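Local coordinates for beta-galactosidase BgaB (Bifidobacterium adolescentis, PDB 5VYM), which releases terminal non-reducing beta-D-galactose residues from transgalactooligosaccharides by hydrolysis, acting most strongly on Gal(beta1-4)Gal and oligosaccharides that contain it, at residues B[140-154]-B[175-189]. Sequence-based numbering, arbitrary orientation.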
ATOM      1  N   PRO B 140       4.672 -31.146  18.361  1.00 91.61           N
ATOM      2  CA  PRO B 140       5.048 -29.788  18.774  1.00 95.15           C
ATOM      3  C   PRO B 140       3.857 -29.010  19.332  1.00 97.16           C
ATOM      4  O   PRO B 140       3.626 -29.029  20.541  1.00101.76           O
ATOM      5  CB  PRO B 140       5.557 -29.156  17.478  1.00 88.71           C
ATOM      6  CG  PRO B 140       5.987 -30.312  16.637  1.00 84.70           C
ATOM      7  CD  PRO B 140       5.034 -31.420  16.961  1.00 82.13           C
ATOM      8  N   GLY B 141       3.121 -28.327  18.459  1.00 86.55           N
ATOM      9  CA  GLY B 141       1.868 -27.709  18.849  1.00 79.56           C
ATOM     10  C   GLY B 141       1.974 -26.367  19.547  1.00 72.58           C
ATOM     11  O   GLY B 141       1.119 -25.500  19.346  1.00 72.98           O
ATOM     12  N   GLU B 142       3.001 -26.178  20.375  1.00 63.34           N
ATOM     13  CA  GLU B 142       3.163 -24.951  21.143  1.00 59.59           C
ATOM     14  C   GLU B 142       4.543 -24.360  20.892  1.00 62.67           C
ATOM     15  O   GLU B 142       5.530 -25.094  20.776  1.00 77.19           O
ATOM     16  CB  GLU B 142       2.965 -25.203  22.642  1.00 66.01           C
ATOM     17  CG  GLU B 142       2.635 -23.954  23.442  1.00 79.02           C
ATOM     18  CD  GLU B 142       2.470 -24.234  24.923  1.00 88.15           C
ATOM     19  OE1 GLU B 142       3.487 -24.506  25.596  1.00 91.97           O
ATOM     20  OE2 GLU B 142       1.322 -24.188  25.414  1.00 90.16           O
ATOM     21  N   ILE B 143       4.607 -23.033  20.814  1.00 56.80           N
ATOM     22  CA  ILE B 143       5.837 -22.312  20.504  1.00 49.85           C
ATOM     23  C   ILE B 143       5.955 -21.121  21.447  1.00 53.41           C
ATOM     24  O   ILE B 143       4.955 -20.462  21.755  1.00 57.37           O
ATOM     25  CB  ILE B 143       5.863 -21.852  19.030  1.00 57.33           C
ATOM     26  CG1 ILE B 143       5.931 -23.058  18.092  1.00 63.35           C
ATOM     27  CG2 ILE B 143       7.034 -20.915  18.766  1.00 69.86           C
ATOM     28  CD1 ILE B 143       6.123 -22.684  16.643  1.00 78.25           C
ATOM     29  N   ARG B 144       7.174 -20.847  21.906  1.00 53.04           N
ATOM     30  CA  ARG B 144       7.432 -19.712  22.778  1.00 56.88           C
ATOM     31  C   ARG B 144       7.745 -18.459  21.966  1.00 52.83           C
ATOM     32  O   ARG B 144       8.128 -18.523  20.795  1.00 55.82           O
ATOM     33  CB  ARG B 144       8.598 -20.000  23.727  1.00 65.06           C
ATOM     34  CG  ARG B 144       8.437 -21.238  24.581  1.00 79.33           C
ATOM     35  CD  ARG B 144       9.535 -21.299  25.630  1.00 97.14           C
ATOM     36  NE  ARG B 144       9.793 -22.664  26.078  1.00111.22           N
ATOM     37  CZ  ARG B 144      10.702 -23.467  25.534  1.00112.69           C
ATOM     38  NH1 ARG B 144      11.444 -23.040  24.520  1.00108.25           N
ATOM     39  NH2 ARG B 144      10.874 -24.695  26.004  1.00113.16           N
ATOM     40  N   LEU B 145       7.584 -17.311  22.615  1.00 50.50           N
ATOM     41  CA  LEU B 145       7.920 -16.018  22.042  1.00 50.86           C
ATOM     42  C   LEU B 145       9.075 -15.396  22.816  1.00 53.80           C
ATOM     43  O   LEU B 145       9.270 -15.674  24.002  1.00 56.87           O
ATOM     44  CB  LEU B 145       6.718 -15.066  22.066  1.00 47.17           C
ATOM     45  CG  LEU B 145       5.629 -15.198  20.996  1.00 50.44           C
ATOM     46  CD1 LEU B 145       4.810 -16.468  21.169  1.00 54.54           C
ATOM     47  CD2 LEU B 145       4.728 -13.973  21.020  1.00 40.19           C
ATOM     48  N   SER B 146       9.839 -14.549  22.131  1.00 50.43           N
ATOM     49  CA  SER B 146      10.920 -13.802  22.754  1.00 58.30           C
ATOM     50  C   SER B 146      10.878 -12.366  22.256  1.00 61.46           C
ATOM     51  O   SER B 146      10.655 -12.120  21.067  1.00 65.05           O
ATOM     52  CB  SER B 146      12.289 -14.425  22.454  1.00 65.23           C
ATOM     53  OG  SER B 146      13.325 -13.715  23.109  1.00 71.67           O
ATOM     54  N   SER B 147      11.086 -11.423  23.170  1.00 55.37           N
ATOM     55  CA  SER B 147      11.027 -10.010  22.819  1.00 59.12           C
ATOM     56  C   SER B 147      12.245  -9.630  21.984  1.00 65.22           C
ATOM     57  O   SER B 147      13.386  -9.869  22.392  1.00 68.05           O
ATOM     58  CB  SER B 147      10.947  -9.153  24.080  1.00 64.20           C
ATOM     59  OG  SER B 147       9.696  -9.314  24.725  1.00 70.48           O
ATOM     60  N   ALA B 148      12.001  -9.043  20.812  1.00 64.94           N
ATOM     61  CA  ALA B 148      13.095  -8.620  19.949  1.00 60.23           C
ATOM     62  C   ALA B 148      13.722  -7.311  20.406  1.00 64.64           C
ATOM     63  O   ALA B 148      14.822  -6.974  19.952  1.00 76.97           O
ATOM     64  CB  ALA B 148      12.609  -8.486  18.505  1.00 58.84           C
ATOM     65  N   ASP B 149      13.054  -6.569  21.283  1.00 61.52           N
ATOM     66  CA  ASP B 149      13.616  -5.358  21.863  1.00 71.71           C
ATOM     67  C   ASP B 149      14.330  -5.726  23.165  1.00 83.06           C
ATOM     68  O   ASP B 149      14.689  -6.886  23.383  1.00 88.79           O
ATOM     69  CB  ASP B 149      12.513  -4.309  22.050  1.00 71.97           C
ATOM     70  CG  ASP B 149      11.322  -4.835  22.842  1.00 74.14           C
ATOM     71  OD1 ASP B 149      11.374  -5.985  23.325  1.00 78.87           O
ATOM     72  OD2 ASP B 149      10.327  -4.091  22.979  1.00 64.90           O
ATOM     73  N   ASP B 150      14.546  -4.749  24.044  1.00 83.78           N
ATOM     74  CA  ASP B 150      15.173  -4.992  25.336  1.00 91.82           C
ATOM     75  C   ASP B 150      14.179  -4.919  26.488  1.00 84.99           C
ATOM     76  O   ASP B 150      14.588  -4.961  27.654  1.00 92.66           O
ATOM     77  CB  ASP B 150      16.319  -4.003  25.564  1.00105.44           C
ATOM     78  CG  ASP B 150      17.490  -4.243  24.629  1.00115.25           C
ATOM     79  OD1 ASP B 150      17.686  -5.402  24.206  1.00117.68           O
ATOM     80  OD2 ASP B 150      18.216  -3.275  24.322  1.00119.20           O
ATOM     81  N   SER B 151      12.883  -4.811  26.189  1.00 72.88           N
ATOM     82  CA  SER B 151      11.887  -4.728  27.249  1.00 72.24           C
ATOM     83  C   SER B 151      11.694  -6.066  27.948  1.00 72.42           C
ATOM     84  O   SER B 151      11.312  -6.095  29.124  1.00 71.59           O
ATOM     85  CB  SER B 151      10.556  -4.233  26.682  1.00 71.51           C
ATOM     86  OG  SER B 151      10.048  -5.134  25.713  1.00 66.64           O
ATOM     87  N   ALA B 152      11.945  -7.175  27.247  1.00 71.91           N
ATOM     88  CA  ALA B 152      11.757  -8.519  27.796  1.00 63.63           C
ATOM     89  C   ALA B 152      10.329  -8.721  28.293  1.00 65.97           C
ATOM     90  O   ALA B 152      10.086  -9.461  29.249  1.00 72.56           O
ATOM     91  CB  ALA B 152      12.766  -8.807  28.913  1.00 58.90           C
ATOM     92  N   ALA B 153       9.374  -8.056  27.639  1.00 62.01           N
ATOM     93  CA  ALA B 153       7.989  -8.073  28.095  1.00 62.75           C
ATOM     94  C   ALA B 153       7.301  -9.387  27.748  1.00 67.79           C
ATOM     95  O   ALA B 153       6.722 -10.043  28.621  1.00 72.93           O
ATOM     96  CB  ALA B 153       7.228  -6.893  27.490  1.00 63.15           C
ATOM     97  N   LEU B 154       7.351  -9.787  26.480  1.00 69.78           N
ATOM     98  CA  LEU B 154       6.661 -10.979  26.011  1.00 64.96           C
ATOM     99  C   LEU B 154       7.479 -12.252  26.194  1.00 60.84           C
ATOM    100  O   LEU B 154       7.112 -13.292  25.638  1.00 69.12           O
ATOM    101  CB  LEU B 154       6.276 -10.818  24.539  1.00 55.66           C
ATOM    102  CG  LEU B 154       5.306  -9.675  24.229  1.00 49.68           C
ATOM    103  CD1 LEU B 154       4.933  -9.668  22.754  1.00 49.20           C
ATOM    104  CD2 LEU B 154       4.066  -9.776  25.101  1.00 48.29           C
ATOM    105  N   VAL B 175      10.352  -4.915  14.805  1.00 38.21           N
ATOM    106  CA  VAL B 175       9.917  -6.188  15.366  1.00 39.45           C
ATOM    107  C   VAL B 175       9.930  -6.085  16.884  1.00 42.12           C
ATOM    108  O   VAL B 175      10.923  -5.651  17.481  1.00 46.38           O
ATOM    109  CB  VAL B 175      10.815  -7.336  14.879  1.00 33.78           C
ATOM    110  CG1 VAL B 175      10.359  -8.657  15.485  1.00 34.04           C
ATOM    111  CG2 VAL B 175      10.799  -7.410  13.365  1.00 31.88           C
ATOM    112  N   LEU B 176       8.824  -6.475  17.513  1.00 40.98           N
ATOM    113  CA  LEU B 176       8.716  -6.441  18.966  1.00 44.23           C
ATOM    114  C   LEU B 176       8.858  -7.813  19.607  1.00 42.95           C
ATOM    115  O   LEU B 176       9.278  -7.901  20.765  1.00 46.30           O
ATOM    116  CB  LEU B 176       7.377  -5.822  19.382  1.00 37.71           C
ATOM    117  CG  LEU B 176       7.172  -4.359  18.980  1.00 40.60           C
ATOM    118  CD1 LEU B 176       5.820  -3.855  19.455  1.00 40.47           C
ATOM    119  CD2 LEU B 176       8.296  -3.491  19.523  1.00 44.33           C
ATOM    120  N   ALA B 177       8.521  -8.879  18.885  1.00 39.71           N
ATOM    121  CA  ALA B 177       8.642 -10.228  19.413  1.00 38.37           C
ATOM    122  C   ALA B 177       8.868 -11.197  18.264  1.00 43.56           C
ATOM    123  O   ALA B 177       8.365 -11.001  17.155  1.00 49.44           O
ATOM    124  CB  ALA B 177       7.402 -10.641  20.216  1.00 34.51           C
ATOM    125  N   THR B 178       9.642 -12.243  18.544  1.00 44.15           N
ATOM    126  CA  THR B 178       9.907 -13.305  17.590  1.00 48.50           C
ATOM    127  C   THR B 178       9.644 -14.647  18.253  1.00 46.58           C
ATOM    128  O   THR B 178       9.620 -14.764  19.480  1.00 52.79           O
ATOM    129  CB  THR B 178      11.353 -13.272  17.071  1.00 47.22           C
ATOM    130  OG1 THR B 178      12.258 -13.229  18.183  1.00 45.82           O
ATOM    131  CG2 THR B 178      11.578 -12.058  16.186  1.00 40.30           C
ATOM    132  N   TYR B 179       9.439 -15.665  17.422  1.00 51.34           N
ATOM    133  CA  TYR B 179       9.333 -17.029  17.918  1.00 55.60           C
ATOM    134  C   TYR B 179      10.731 -17.577  18.174  1.00 54.12           C
ATOM    135  O   TYR B 179      11.616 -17.468  17.320  1.00 57.93           O
ATOM    136  CB  TYR B 179       8.585 -17.911  16.919  1.00 51.80           C
ATOM    137  CG  TYR B 179       7.220 -17.383  16.542  1.00 41.15           C
ATOM    138  CD1 TYR B 179       6.188 -17.346  17.471  1.00 38.16           C
ATOM    139  CD2 TYR B 179       6.962 -16.929  15.255  1.00 47.68           C
ATOM    140  CE1 TYR B 179       4.937 -16.864  17.128  1.00 36.75           C
ATOM    141  CE2 TYR B 179       5.715 -16.448  14.904  1.00 47.77           C
ATOM    142  CZ  TYR B 179       4.706 -16.418  15.843  1.00 43.81           C
ATOM    143  OH  TYR B 179       3.465 -15.938  15.495  1.00 44.40           O
ATOM    144  N   ALA B 180      10.931 -18.153  19.356  1.00 53.86           N
ATOM    145  CA  ALA B 180      12.228 -18.674  19.751  1.00 54.17           C
ATOM    146  C   ALA B 180      12.033 -19.962  20.538  1.00 66.29           C
ATOM    147  O   ALA B 180      10.926 -20.285  20.982  1.00 70.78           O
ATOM    148  CB  ALA B 180      13.017 -17.650  20.576  1.00 55.56           C
ATOM    149  N   GLY B 181      13.121 -20.696  20.708  1.00 74.45           N
ATOM    150  CA  GLY B 181      13.114 -21.943  21.446  1.00 78.38           C
ATOM    151  C   GLY B 181      13.288 -23.145  20.533  1.00 83.15           C
ATOM    152  O   GLY B 181      13.325 -23.045  19.306  1.00 75.15           O
ATOM    153  N   GLU B 182      13.393 -24.311  21.177  1.00 90.76           N
ATOM    154  CA  GLU B 182      13.596 -25.551  20.435  1.00 92.87           C
ATOM    155  C   GLU B 182      12.381 -25.895  19.581  1.00 90.18           C
ATOM    156  O   GLU B 182      12.528 -26.389  18.457  1.00 93.24           O
ATOM    157  CB  GLU B 182      13.916 -26.691  21.401  1.00 98.02           C
ATOM    158  CG  GLU B 182      15.256 -26.553  22.104  1.00106.45           C
ATOM    159  CD  GLU B 182      15.487 -27.642  23.134  1.00113.62           C
ATOM    160  OE1 GLU B 182      15.990 -27.326  24.232  1.00116.08           O
ATOM    161  OE2 GLU B 182      15.159 -28.813  22.847  1.00114.66           O
ATOM    162  N   GLU B 183      11.175 -25.642  20.096  1.00 87.68           N
ATOM    163  CA  GLU B 183       9.970 -25.947  19.331  1.00 87.50           C
ATOM    164  C   GLU B 183       9.852 -25.066  18.093  1.00 91.21           C
ATOM    165  O   GLU B 183       9.315 -25.506  17.070  1.00 92.74           O
ATOM    166  CB  GLU B 183       8.727 -25.788  20.207  1.00 81.96           C
ATOM    167  CG  GLU B 183       8.791 -26.513  21.544  1.00 86.19           C
ATOM    168  CD  GLU B 183       9.434 -25.675  22.634  1.00 96.66           C
ATOM    169  OE1 GLU B 183       9.830 -24.525  22.346  1.00100.63           O
ATOM    170  OE2 GLU B 183       9.541 -26.165  23.777  1.00102.28           O
ATOM    171  N   ALA B 184      10.345 -23.827  18.167  1.00 88.66           N
ATOM    172  CA  ALA B 184      10.292 -22.941  17.009  1.00 84.27           C
ATOM    173  C   ALA B 184      11.236 -23.400  15.905  1.00 96.15           C
ATOM    174  O   ALA B 184      10.993 -23.113  14.728  1.00102.49           O
ATOM    175  CB  ALA B 184      10.618 -21.508  17.429  1.00 74.30           C
ATOM    176  N   ASP B 185      12.313 -24.106  16.261  1.00 95.71           N
ATOM    177  CA  ASP B 185      13.229 -24.615  15.245  1.00 93.76           C
ATOM    178  C   ASP B 185      12.593 -25.726  14.420  1.00 94.13           C
ATOM    179  O   ASP B 185      12.887 -25.850  13.225  1.00 99.73           O
ATOM    180  CB  ASP B 185      14.519 -25.118  15.893  1.00 99.89           C
ATOM    181  CG  ASP B 185      15.470 -23.993  16.251  1.00107.49           C
ATOM    182  OD1 ASP B 185      15.201 -23.276  17.236  1.00110.95           O
ATOM    183  OD2 ASP B 185      16.486 -23.827  15.544  1.00109.78           O
ATOM    184  N   GLU B 186      11.730 -26.541  15.033  1.00 94.34           N
ATOM    185  CA  GLU B 186      11.096 -27.628  14.294  1.00 98.00           C
ATOM    186  C   GLU B 186      10.163 -27.101  13.212  1.00 91.50           C
ATOM    187  O   GLU B 186       9.987 -27.752  12.176  1.00 90.96           O
ATOM    188  CB  GLU B 186      10.341 -28.546  15.256  1.00109.38           C
ATOM    189  CG  GLU B 186       9.795 -29.811  14.610  1.00123.07           C
ATOM    190  CD  GLU B 186       9.247 -30.796  15.623  1.00133.54           C
ATOM    191  OE1 GLU B 186       9.435 -30.570  16.836  1.00136.22           O
ATOM    192  OE2 GLU B 186       8.628 -31.797  15.206  1.00136.79           O
ATOM    193  N   TRP B 187       9.565 -25.932  13.426  1.00 87.98           N
ATOM    194  CA  TRP B 187       8.766 -25.265  12.408  1.00 85.43           C
ATOM    195  C   TRP B 187       9.572 -24.251  11.606  1.00 92.39           C
ATOM    196  O   TRP B 187       8.992 -23.525  10.791  1.00 98.10           O
ATOM    197  CB  TRP B 187       7.561 -24.569  13.047  1.00 81.01           C
ATOM    198  CG  TRP B 187       6.687 -25.477  13.854  1.00 81.66           C
ATOM    199  CD1 TRP B 187       6.786 -25.733  15.189  1.00 81.03           C
ATOM    200  CD2 TRP B 187       5.572 -26.243  13.380  1.00 81.93           C
ATOM    201  NE1 TRP B 187       5.805 -26.610  15.577  1.00 80.61           N
ATOM    202  CE2 TRP B 187       5.046 -26.941  14.485  1.00 85.51           C
ATOM    203  CE3 TRP B 187       4.969 -26.407  12.129  1.00 77.62           C
ATOM    204  CZ2 TRP B 187       3.946 -27.791  14.379  1.00 88.23           C
ATOM    205  CZ3 TRP B 187       3.878 -27.253  12.025  1.00 75.91           C
ATOM    206  CH2 TRP B 187       3.378 -27.932  13.143  1.00 82.84           C
ATOM    207  N   GLU B 188      10.890 -24.186  11.823  1.00 88.13           N
ATOM    208  CA  GLU B 188      11.765 -23.221  11.154  1.00 83.85           C
ATOM    209  C   GLU B 188      11.307 -21.787  11.417  1.00 74.16           C
ATOM    210  O   GLU B 188      11.341 -20.932  10.529  1.00 64.95           O
ATOM    211  CB  GLU B 188      11.852 -23.495   9.650  1.00 91.44           C
ATOM    212  CG  GLU B 188      12.148 -24.943   9.297  1.00 99.38           C
ATOM    213  CD  GLU B 188      12.182 -25.178   7.800  1.00104.08           C
ATOM    214  OE1 GLU B 188      12.636 -24.275   7.065  1.00105.32           O
ATOM    215  OE2 GLU B 188      11.745 -26.261   7.357  1.00105.96           O
ATOM    216  N   LEU B 189      10.879 -21.521  12.650  1.00 74.38           N
ATOM    217  CA  LEU B 189      10.332 -20.224  13.023  1.00 74.29           C
ATOM    218  C   LEU B 189      11.206 -19.473  14.020  1.00 79.98           C
ATOM    219  O   LEU B 189      10.805 -18.406  14.495  1.00 87.31           O
ATOM    220  CB  LEU B 189       8.922 -20.388  13.592  1.00 76.34           C
ATOM    221  CG  LEU B 189       7.841 -20.835  12.608  1.00 77.13           C
ATOM    222  CD1 LEU B 189       6.528 -21.044  13.332  1.00 67.70           C
ATOM    223  CD2 LEU B 189       7.676 -19.819  11.488  1.00 80.68           C
TER
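Strand 143-147 runs antiparallel to strand 175-180, and Ser146 faces Thr178 as a hydrogen-bonded pair, Ser146 N giving to Thr178 O at 2.7 Å and Thr178 N returning to Ser146 O at 2.7 Å. A further backbone hydrogen bond joins Ala148 N to Leu176 O. On the face shared by Leu145 and Tyr179, the leucine lies beside the phenol ring, its CD1 4.0 Å from Tyr179 CD1, while the small Ala177 takes Leu154 CD1 against its methyl. These are neighbouring strands of the antiparallel sheet in this chain, the trimerisation-domain piece of the longer GH42 enzyme; 158-163 and 193-200 flank them. Gly181, the N-cap of helix 182-186, has a phi of 109° that would jam any CB against the preceding carbonyl; a Schellman motif closes the helix at Glu188. Ile143 suits this junction because its branches diverge: CG2, anti to the backbone N, meets Tyr179 CB and Ala184 CB, whereas CD1 reaches Trp187 CD1 at 3.4 Å and Leu189 CD1. Pro140 CB approaches the same indole at NE1, 3.2 Å away; Trp162 packs edge-to-face with it, and Gly133 of the second subunit touches it. Replacing Trp187 by an alanine would probably strip Pro140 and Ile143 of their aromatic cover and leave Trp162 without its mate. Exposed Arg144 pairs with Glu183 by charge alone: NH2 is 3.0 Å from OE2, but the carboxylate sits over a guanidinium face, their planes 71° apart.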